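Local atomic coordinates of TRAP-type transporter, periplasmic component (Cupriavidus necator, PDB entry 4P8B), a protein that binds (S)-2-acetolactate as the periplasmic component of a TRAP-type transporter and probably delivers it to the membrane partners for uptake. Residues N109-P114 / A125-E130; K121-L126 / Y239-L244; G129-S134 / T333-A338; S134-L139 / P243-V248. All coordinates share one frame; numbering follows the deposited sequence. Where two conformers were deposited one is given.

Interaction 1: residues N109-P114 / A125-E130; sequences NLFSLP and ALTQGE
In the helical layer beneath the central sheet of this solute-binding protein fold, the ring of F111, on a 3-10 turn, meets L126 near the end of helix 120-127. The F111 side chain and that of L126 slide past each other in opposite directions. Ring atom CE1 of F111 lies 4.0 Å from L126 CD1 and 4.1 Å from L126 CB, so a single ring corner follows the leucine from its root to one methyl. That methyl comes to the ring obliquely. CE1 of F111 also passes T127 CG2 at 4.4 Å, a looser touch made by the methyl branch, while T127 OG1 turns back to its own helix in weak hydrogen bonds to the carbonyl oxygens of L123 and D124.

With CG anti to the carbonyl carbon (chi1 -60°), the F111 ring extends from the turn toward helix 120-127. L110 adds a second approach to L126, its CD2 3.7 Å from L126 CD1, but L110 was modelled in two conformers, so this touch is certain only for the one described.

The two backbones are held separately. S112 N bonds to N109 O at 2.8 Å within the 3-10 turn, and L126 O accepts G129 N at 3.2 Å at the helix end, where G129 is the N-cap of the next helix. L126 meets this turn through CD1 and A335 of helix 329-340 through CD2. L110 touches L331 of the same helix, while L113 and N109 face helix 317-327.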
# COMPACT_ATOMS: atom_id res chain seq x y z
N ASN A 109 3.49 -8.71 -5.57
CA ASN A 109 2.72 -9.54 -4.65
C ASN A 109 3.54 -9.97 -3.40
O ASN A 109 2.96 -10.40 -2.42
CB ASN A 109 2.19 -10.79 -5.34
CG ASN A 109 1.05 -10.52 -6.28
OD1 ASN A 109 -0.03 -10.12 -5.86
ND2 ASN A 109 1.28 -10.76 -7.56
N LEU A 110 4.86 -9.84 -3.45
CA LEU A 110 5.69 -10.21 -2.32
C LEU A 110 5.22 -9.53 -1.04
O LEU A 110 5.16 -10.17 0.02
CB LEU A 110 7.14 -9.85 -2.62
CG LEU A 110 8.19 -10.35 -1.65
CD1 LEU A 110 9.49 -10.69 -2.37
CD2 LEU A 110 8.47 -9.31 -0.57
N PHE A 111 4.85 -8.26 -1.12
CA PHE A 111 4.43 -7.53 0.05
C PHE A 111 3.03 -7.92 0.54
O PHE A 111 2.63 -7.56 1.67
CB PHE A 111 4.51 -6.00 -0.20
CG PHE A 111 5.89 -5.52 -0.54
CD1 PHE A 111 6.87 -5.45 0.45
CD2 PHE A 111 6.22 -5.17 -1.83
CE1 PHE A 111 8.14 -5.03 0.14
CE2 PHE A 111 7.51 -4.75 -2.13
CZ PHE A 111 8.45 -4.67 -1.14
N SER A 112 2.31 -8.66 -0.30
CA SER A 112 0.98 -9.13 0.01
C SER A 112 0.97 -10.57 0.53
O SER A 112 -0.09 -11.10 0.79
CB SER A 112 0.09 -9.05 -1.24
OG SER A 112 0.03 -7.70 -1.66
N LEU A 113 2.12 -11.22 0.65
CA LEU A 113 2.14 -12.58 1.19
C LEU A 113 1.72 -12.56 2.66
O LEU A 113 2.30 -11.84 3.46
CB LEU A 113 3.54 -13.17 1.10
CG LEU A 113 4.03 -13.52 -0.30
CD1 LEU A 113 5.53 -13.82 -0.25
CD2 LEU A 113 3.26 -14.71 -0.86
N PRO A 114 0.70 -13.36 3.01
CA PRO A 114 0.16 -13.23 4.37
C PRO A 114 1.17 -13.66 5.43
O PRO A 114 1.73 -14.75 5.37
CB PRO A 114 -1.08 -14.14 4.34
CG PRO A 114 -0.86 -15.08 3.18
CD PRO A 114 -0.07 -14.28 2.17
N ALA A 125 13.71 -3.93 6.03
CA ALA A 125 14.74 -4.86 5.57
C ALA A 125 14.53 -5.25 4.12
O ALA A 125 15.48 -5.55 3.42
CB ALA A 125 14.79 -6.09 6.45
N LEU A 126 13.29 -5.24 3.67
CA LEU A 126 12.98 -5.52 2.28
C LEU A 126 13.23 -4.31 1.41
O LEU A 126 14.00 -4.37 0.45
CB LEU A 126 11.56 -6.04 2.12
CG LEU A 126 11.21 -7.27 2.96
CD1 LEU A 126 9.86 -7.79 2.54
CD2 LEU A 126 12.27 -8.33 2.83
N THR A 127 12.59 -3.19 1.73
CA THR A 127 12.66 -2.05 0.83
C THR A 127 14.07 -1.48 0.75
O THR A 127 14.48 -0.97 -0.30
CB THR A 127 11.72 -0.93 1.28
OG1 THR A 127 12.11 -0.53 2.60
CG2 THR A 127 10.25 -1.38 1.26
N GLN A 128 14.84 -1.58 1.84
CA GLN A 128 16.16 -0.97 1.89
C GLN A 128 17.25 -1.97 1.54
O GLN A 128 18.42 -1.61 1.53
CB GLN A 128 16.43 -0.37 3.28
CG GLN A 128 15.40 0.67 3.65
CD GLN A 128 15.42 1.09 5.10
OE1 GLN A 128 16.16 0.54 5.91
NE2 GLN A 128 14.56 2.05 5.45
N GLY A 129 16.88 -3.21 1.22
CA GLY A 129 17.84 -4.27 0.96
C GLY A 129 17.78 -4.85 -0.45
O GLY A 129 17.28 -4.22 -1.38
N GLU A 130 18.31 -6.06 -0.62
CA GLU A 130 18.40 -6.65 -1.95
C GLU A 130 17.03 -6.89 -2.57
O GLU A 130 16.88 -6.88 -3.79
CB GLU A 130 19.24 -7.93 -1.93
CG GLU A 130 18.55 -9.17 -1.41
CD GLU A 130 19.50 -10.37 -1.32
OE1 GLU A 130 20.25 -10.61 -2.30
OE2 GLU A 130 19.50 -11.06 -0.28

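Interaction 2: residues K121-L126 / Y239-L244; sequences KALDAL and YVADPL
Helix 120-127 passes strand 241-249 with its closest backbone approach at L123 and A241, whose CA atoms lie 7.7 Å apart. The strand belongs to the mixed five-stranded sheet of the type II periplasmic binding protein fold, where it runs antiparallel to both its neighbours, 93-97 and 144-154. At positions 241 and 243 it points its side chains toward the helix, and D242 between them points away. L123 alone carries the helix side of the contact. With CG anti to the backbone N (chi1 175°), its two methyls reach out to the strand and divide between two residues, CD2 meeting A241 CB at 4.1 Å and CD1 meeting the P243 ring.

On the other face of the strand D242 lines the acetolactate pocket and touches the ligand. Its OD1 forms a salt bridge with R155, and OD2 is hydrogen-bonded to S97 and N152; R155 and N152 are themselves acetolactate-binding residues. The apolar contact thus backs a strand whose opposite side serves the site. Of the two methyl contacts the looser is at the proline, where L123 CD1 stands 4.3 Å from P243 CG.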
# COMPACT_ATOMS: atom_id res chain seq x y z
N LYS A 121 10.62 -3.14 11.10
CA LYS A 121 12.01 -3.48 10.82
C LYS A 121 12.05 -4.48 9.67
O LYS A 121 12.97 -4.44 8.84
CB LYS A 121 12.68 -4.04 12.07
CG LYS A 121 14.19 -3.91 12.07
CD LYS A 121 14.78 -4.13 13.47
CE LYS A 121 16.28 -3.90 13.49
NZ LYS A 121 16.86 -4.16 14.84
N ALA A 122 11.06 -5.35 9.59
CA ALA A 122 11.00 -6.35 8.53
C ALA A 122 10.68 -5.72 7.20
O ALA A 122 11.29 -6.06 6.19
CB ALA A 122 9.98 -7.43 8.88
N LEU A 123 9.73 -4.80 7.17
CA LEU A 123 9.41 -4.11 5.94
C LEU A 123 10.63 -3.33 5.44
O LEU A 123 10.98 -3.37 4.25
CB LEU A 123 8.20 -3.19 6.17
CG LEU A 123 7.75 -2.26 5.05
CD1 LEU A 123 7.52 -3.01 3.77
CD2 LEU A 123 6.49 -1.49 5.44
N ASP A 124 11.29 -2.62 6.35
CA ASP A 124 12.46 -1.83 5.98
C ASP A 124 13.58 -2.73 5.47
O ASP A 124 14.34 -2.34 4.59
CB ASP A 124 12.94 -0.98 7.16
CG ASP A 124 12.01 0.19 7.46
OD1 ASP A 124 11.25 0.61 6.55
OD2 ASP A 124 12.08 0.72 8.59
N ALA A 125 13.71 -3.93 6.03
CA ALA A 125 14.74 -4.86 5.57
C ALA A 125 14.53 -5.25 4.12
O ALA A 125 15.48 -5.55 3.42
CB ALA A 125 14.79 -6.09 6.45
N LEU A 126 13.29 -5.24 3.67
CA LEU A 126 12.98 -5.52 2.28
C LEU A 126 13.23 -4.31 1.41
O LEU A 126 14.00 -4.37 0.45
CB LEU A 126 11.56 -6.04 2.12
CG LEU A 126 11.21 -7.27 2.96
CD1 LEU A 126 9.86 -7.79 2.54
CD2 LEU A 126 12.27 -8.33 2.83
N TYR A 239 -1.36 -8.41 8.86
CA TYR A 239 -1.17 -9.56 7.98
C TYR A 239 -0.28 -9.23 6.78
O TYR A 239 0.51 -10.09 6.35
CB TYR A 239 -2.48 -10.22 7.54
CG TYR A 239 -3.28 -9.56 6.42
CD1 TYR A 239 -3.62 -8.20 6.43
CD2 TYR A 239 -3.75 -10.33 5.39
CE1 TYR A 239 -4.39 -7.65 5.41
CE2 TYR A 239 -4.53 -9.81 4.38
CZ TYR A 239 -4.85 -8.46 4.40
OH TYR A 239 -5.62 -7.97 3.37
N VAL A 240 -0.39 -8.01 6.24
CA VAL A 240 0.49 -7.55 5.18
C VAL A 240 0.72 -6.06 5.39
O VAL A 240 0.03 -5.42 6.19
CB VAL A 240 -0.16 -7.71 3.78
CG1 VAL A 240 -0.53 -9.14 3.50
CG2 VAL A 240 -1.36 -6.79 3.62
N ALA A 241 1.66 -5.49 4.66
CA ALA A 241 1.81 -4.05 4.59
C ALA A 241 2.14 -3.67 3.17
O ALA A 241 2.99 -4.31 2.56
CB ALA A 241 2.88 -3.53 5.52
N ASP A 242 1.51 -2.63 2.64
CA ASP A 242 1.86 -2.14 1.32
C ASP A 242 2.76 -0.92 1.41
O ASP A 242 2.35 0.13 1.95
CB ASP A 242 0.63 -1.90 0.39
CG ASP A 242 -0.43 -0.95 0.93
OD1 ASP A 242 -0.81 -1.03 2.12
OD2 ASP A 242 -0.98 -0.18 0.10
N PRO A 243 3.97 -1.04 0.88
CA PRO A 243 4.78 0.15 0.65
C PRO A 243 4.25 0.91 -0.53
O PRO A 243 3.40 0.43 -1.28
CB PRO A 243 6.18 -0.41 0.42
CG PRO A 243 5.98 -1.81 -0.04
CD PRO A 243 4.63 -2.27 0.40
N LEU A 244 4.77 2.12 -0.69
CA LEU A 244 4.51 2.93 -1.87
C LEU A 244 5.78 3.05 -2.67
O LEU A 244 6.87 2.96 -2.11
CB LEU A 244 4.02 4.33 -1.47
CG LEU A 244 2.82 4.42 -0.55
CD1 LEU A 244 2.55 5.86 -0.14
CD2 LEU A 244 1.59 3.78 -1.19

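Interaction 3: residues G129-S134 / T333-A338; sequences GEVGKS and TKAEGA
One water donates to both sides of the pair E130 and K334, bonding to K334 O at 2.7 Å and to E130 OE2 at 3.0 Å. It bridges helix 130-141 to helix 329-340, the C-terminal helix of this solute-binding protein, which runs close to antiparallel to it: the axes of segments 130-134 and 333-338 make an angle of 149° and approach to 9.8 Å. A second water accepts from K334 NZ at 2.9 Å and lies next to E130 OE1, at a separation too short to be taken literally. The two groups, probably both charged, do not pair directly, since E130 OE1 and K334 NZ stay beyond salt-bridge range; the second water lies between them, though its link to OE1 is doubtful. Their attraction is probably weakened by the exposed setting.

The side chains of E130 and K334 cross at about a right angle. The carboxylate lies over the aliphatic part of the lysine, OE2 3.8 Å from K334 CG and OE1 equally near K334 CD. E130 gets there with its CG between the backbone N and the carbonyl carbon (chi1 78°), the crowded position, and an extended chain beyond, whereas K334 stretches fully along its length to the second water.

Beneath this solvent-facing crossing lies a buried apolar one. V131 and A335 bring their CA atoms to 6.1 Å, a closeness that the small alanine allows, and L110 touches both. The valine methyl does the touching by lying against the helix backbone: V131 CG2 is 3.6 Å from A335 N, nearer than it comes to A335 CB.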
# COMPACT_ATOMS: atom_id res chain seq x y z
N GLY A 129 16.88 -3.21 1.22
CA GLY A 129 17.84 -4.27 0.96
C GLY A 129 17.78 -4.85 -0.45
O GLY A 129 17.28 -4.22 -1.38
N GLU A 130 18.31 -6.06 -0.62
CA GLU A 130 18.40 -6.65 -1.95
C GLU A 130 17.03 -6.89 -2.57
O GLU A 130 16.88 -6.88 -3.79
CB GLU A 130 19.24 -7.93 -1.93
CG GLU A 130 18.55 -9.17 -1.41
CD GLU A 130 19.50 -10.37 -1.32
OE1 GLU A 130 20.25 -10.61 -2.30
OE2 GLU A 130 19.50 -11.06 -0.28
N VAL A 131 16.01 -7.11 -1.75
CA VAL A 131 14.70 -7.38 -2.30
C VAL A 131 14.17 -6.13 -2.99
O VAL A 131 13.68 -6.20 -4.12
CB VAL A 131 13.72 -7.88 -1.24
CG1 VAL A 131 12.29 -7.85 -1.75
CG2 VAL A 131 14.09 -9.29 -0.82
N GLY A 132 14.29 -4.98 -2.33
CA GLY A 132 13.83 -3.73 -2.92
C GLY A 132 14.59 -3.42 -4.19
O GLY A 132 14.03 -2.94 -5.18
N LYS A 133 15.89 -3.70 -4.17
CA LYS A 133 16.70 -3.44 -5.35
C LYS A 133 16.26 -4.32 -6.52
O LYS A 133 16.17 -3.85 -7.66
CB LYS A 133 18.17 -3.62 -5.01
CG LYS A 133 18.68 -2.54 -4.05
CD LYS A 133 20.09 -2.84 -3.55
CE LYS A 133 20.56 -1.76 -2.57
NZ LYS A 133 21.39 -2.30 -1.44
N SER A 134 15.96 -5.58 -6.24
CA SER A 134 15.51 -6.49 -7.28
C SER A 134 14.19 -6.01 -7.87
O SER A 134 13.99 -6.04 -9.08
CB SER A 134 15.37 -7.91 -6.71
OG SER A 134 14.87 -8.81 -7.70
N THR A 333 12.47 -16.10 -0.91
CA THR A 333 13.41 -16.67 0.01
C THR A 333 14.42 -15.61 0.48
O THR A 333 14.77 -15.55 1.67
CB THR A 333 14.12 -17.84 -0.64
OG1 THR A 333 13.17 -18.88 -0.90
CG2 THR A 333 15.20 -18.36 0.26
N LYS A 334 14.87 -14.76 -0.43
CA LYS A 334 15.73 -13.64 -0.04
C LYS A 334 15.03 -12.73 0.98
O LYS A 334 15.66 -12.24 1.92
CB LYS A 334 16.16 -12.83 -1.27
CG LYS A 334 17.21 -13.54 -2.09
CD LYS A 334 17.43 -12.87 -3.43
CE LYS A 334 18.46 -13.64 -4.26
NZ LYS A 334 18.72 -12.96 -5.57
N ALA A 335 13.73 -12.50 0.79
CA ALA A 335 12.95 -11.68 1.72
C ALA A 335 12.89 -12.34 3.09
O ALA A 335 13.11 -11.68 4.12
CB ALA A 335 11.57 -11.44 1.18
N GLU A 336 12.61 -13.64 3.11
CA GLU A 336 12.55 -14.39 4.36
C GLU A 336 13.85 -14.26 5.12
O GLU A 336 13.87 -14.08 6.34
CB GLU A 336 12.21 -15.86 4.10
CG GLU A 336 10.80 -16.08 3.56
CD GLU A 336 10.58 -17.45 2.96
OE1 GLU A 336 11.55 -18.23 2.82
OE2 GLU A 336 9.42 -17.78 2.62
N GLY A 337 14.96 -14.38 4.41
CA GLY A 337 16.26 -14.28 5.05
C GLY A 337 16.60 -12.90 5.56
O GLY A 337 17.15 -12.76 6.65
N ALA A 338 16.28 -11.88 4.78
CA ALA A 338 16.50 -10.51 5.22
C ALA A 338 15.72 -10.19 6.49
O ALA A 338 16.22 -9.52 7.39
CB ALA A 338 16.11 -9.54 4.10
O HOH W 1 18.35 -12.71 2.01
O HOH W 2 19.82 -10.40 -4.78

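Interaction 4: residues S134-L139 / P243-V248; sequences SIFATL and PLIFVV
Helix 130-141 runs alongside strand 241-249 in the same general direction, the CA atoms of F136 and I245 and those of L139 and V247 each being 9.2 Å apart. This is the helix-on-sheet layer of the solute-binding protein fold, and I245 is the strand residue that fills the gap between the two backbones. It does so with both branches. CG2, anti to the backbone N, goes to the phenylalanine: it lies 3.8 Å from F136 CE1 and 4.1 Å from F136 CZ, coming obliquely to that end of the ring as the two side chains slide past each other in opposite directions. The longer branch, extended through CG1 (chi2 176°), points CD1 at the leucine, and I245 CD1 and L139 CD1 meet tip to tip at 3.7 Å. F136 and L139, three residues apart and so on the same flank of the helix, thus receive one branch of the isoleucine each.

The ring of F136 is further stacked with W149 of the adjoining strand 144-154, and W149 also touches I245. T98 and W101 of helix 98-101 touch the isoleucine as well. F246, whose ring leads away from the helix, makes an edge-to-face contact with W52.

All that joins the two segments is carbon: close-fitting methyls and the CE1-CZ end of a ring, held by dispersion and by exclusion of water. Such a contact depends on fit of shape and makes no demand on the direction of any polar group.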
# COMPACT_ATOMS: atom_id res chain seq x y z
N SER A 134 15.96 -5.58 -6.24
CA SER A 134 15.51 -6.49 -7.28
C SER A 134 14.19 -6.01 -7.87
O SER A 134 13.99 -6.04 -9.08
CB SER A 134 15.37 -7.91 -6.71
OG SER A 134 14.87 -8.81 -7.70
N ILE A 135 13.27 -5.58 -7.01
CA ILE A 135 11.98 -5.09 -7.48
C ILE A 135 12.15 -3.83 -8.34
O ILE A 135 11.55 -3.72 -9.41
CB ILE A 135 11.02 -4.84 -6.30
CG1 ILE A 135 10.50 -6.19 -5.79
CG2 ILE A 135 9.86 -3.97 -6.73
CD1 ILE A 135 9.82 -6.15 -4.47
N PHE A 136 13.00 -2.91 -7.90
CA PHE A 136 13.27 -1.72 -8.70
C PHE A 136 13.83 -2.06 -10.08
O PHE A 136 13.42 -1.48 -11.08
CB PHE A 136 14.21 -0.75 -7.98
CG PHE A 136 13.50 0.26 -7.10
CD1 PHE A 136 12.28 -0.02 -6.53
CD2 PHE A 136 14.10 1.49 -6.85
CE1 PHE A 136 11.62 0.94 -5.73
CE2 PHE A 136 13.45 2.44 -6.05
CZ PHE A 136 12.24 2.15 -5.49
N ALA A 137 14.74 -3.03 -10.15
CA ALA A 137 15.28 -3.44 -11.45
C ALA A 137 14.18 -3.99 -12.35
O ALA A 137 14.17 -3.70 -13.56
CB ALA A 137 16.39 -4.48 -11.27
N THR A 138 13.26 -4.75 -11.77
CA THR A 138 12.16 -5.32 -12.53
C THR A 138 11.27 -4.19 -13.07
O THR A 138 10.83 -4.21 -14.23
CB THR A 138 11.34 -6.29 -11.67
OG1 THR A 138 12.13 -7.46 -11.37
CG2 THR A 138 10.07 -6.72 -12.39
N LEU A 139 10.99 -3.20 -12.23
CA LEU A 139 10.15 -2.09 -12.65
C LEU A 139 10.80 -1.28 -13.78
O LEU A 139 10.14 -0.90 -14.75
CB LEU A 139 9.85 -1.18 -11.46
CG LEU A 139 8.93 -1.75 -10.39
CD1 LEU A 139 8.89 -0.82 -9.20
CD2 LEU A 139 7.55 -1.95 -10.97
N PRO A 243 3.97 -1.04 0.88
CA PRO A 243 4.78 0.15 0.65
C PRO A 243 4.25 0.91 -0.53
O PRO A 243 3.40 0.43 -1.28
CB PRO A 243 6.18 -0.41 0.42
CG PRO A 243 5.98 -1.81 -0.04
CD PRO A 243 4.63 -2.27 0.40
N LEU A 244 4.77 2.12 -0.69
CA LEU A 244 4.51 2.93 -1.87
C LEU A 244 5.78 3.05 -2.67
O LEU A 244 6.87 2.96 -2.11
CB LEU A 244 4.02 4.33 -1.47
CG LEU A 244 2.82 4.42 -0.55
CD1 LEU A 244 2.55 5.86 -0.14
CD2 LEU A 244 1.59 3.78 -1.19
N ILE A 245 5.64 3.30 -3.97
CA ILE A 245 6.78 3.57 -4.83
C ILE A 245 6.52 4.84 -5.63
O ILE A 245 5.44 5.03 -6.20
CB ILE A 245 7.07 2.39 -5.79
CG1 ILE A 245 7.20 1.09 -5.00
CG2 ILE A 245 8.34 2.66 -6.60
CD1 ILE A 245 7.40 -0.15 -5.88
N PHE A 246 7.54 5.69 -5.64
CA PHE A 246 7.57 6.93 -6.40
C PHE A 246 8.15 6.59 -7.78
O PHE A 246 9.29 6.08 -7.85
CB PHE A 246 8.49 7.96 -5.69
CG PHE A 246 7.96 8.48 -4.38
CD1 PHE A 246 7.89 7.67 -3.27
CD2 PHE A 246 7.58 9.82 -4.25
CE1 PHE A 246 7.42 8.16 -2.09
CE2 PHE A 246 7.12 10.30 -3.06
CZ PHE A 246 7.03 9.49 -1.99
N VAL A 247 7.43 6.87 -8.86
CA VAL A 247 7.86 6.46 -10.20
C VAL A 247 7.58 7.52 -11.24
O VAL A 247 6.72 8.38 -11.06
CB VAL A 247 7.15 5.17 -10.68
CG1 VAL A 247 7.39 4.02 -9.73
CG2 VAL A 247 5.65 5.42 -10.87
N VAL A 248 8.33 7.46 -12.33
CA VAL A 248 8.15 8.35 -13.47
C VAL A 248 8.09 7.48 -14.71
O VAL A 248 8.85 6.53 -14.85
CB VAL A 248 9.33 9.35 -13.58
CG1 VAL A 248 9.14 10.28 -14.79
CG2 VAL A 248 9.46 10.15 -12.33

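In the fold
Interactions 1, 2 and 4 are apolar and buried under the sheet that contributes D242 and N152 to the ligand pocket, while interaction 3 extends to the surface. F111 is a hub: its CG lies 3.6 Å from P243 CD, joining interaction 1 to interactions 2 and 4, and its CE2 is 3.6 Å from I135 CD1 of the helix used in interaction 4. L126, which takes part in interaction 1, reaches interaction 3, its CD2 standing 3.6 Å from A335 CA and its O 2.9 Å from G132 N, a probable hydrogen bond. Strand 241-249 serves interactions 2 and 4. The side chain of P243 is about 9 Å from the bound acetolactate, those of F111 and I245 about 11 and 12 Å.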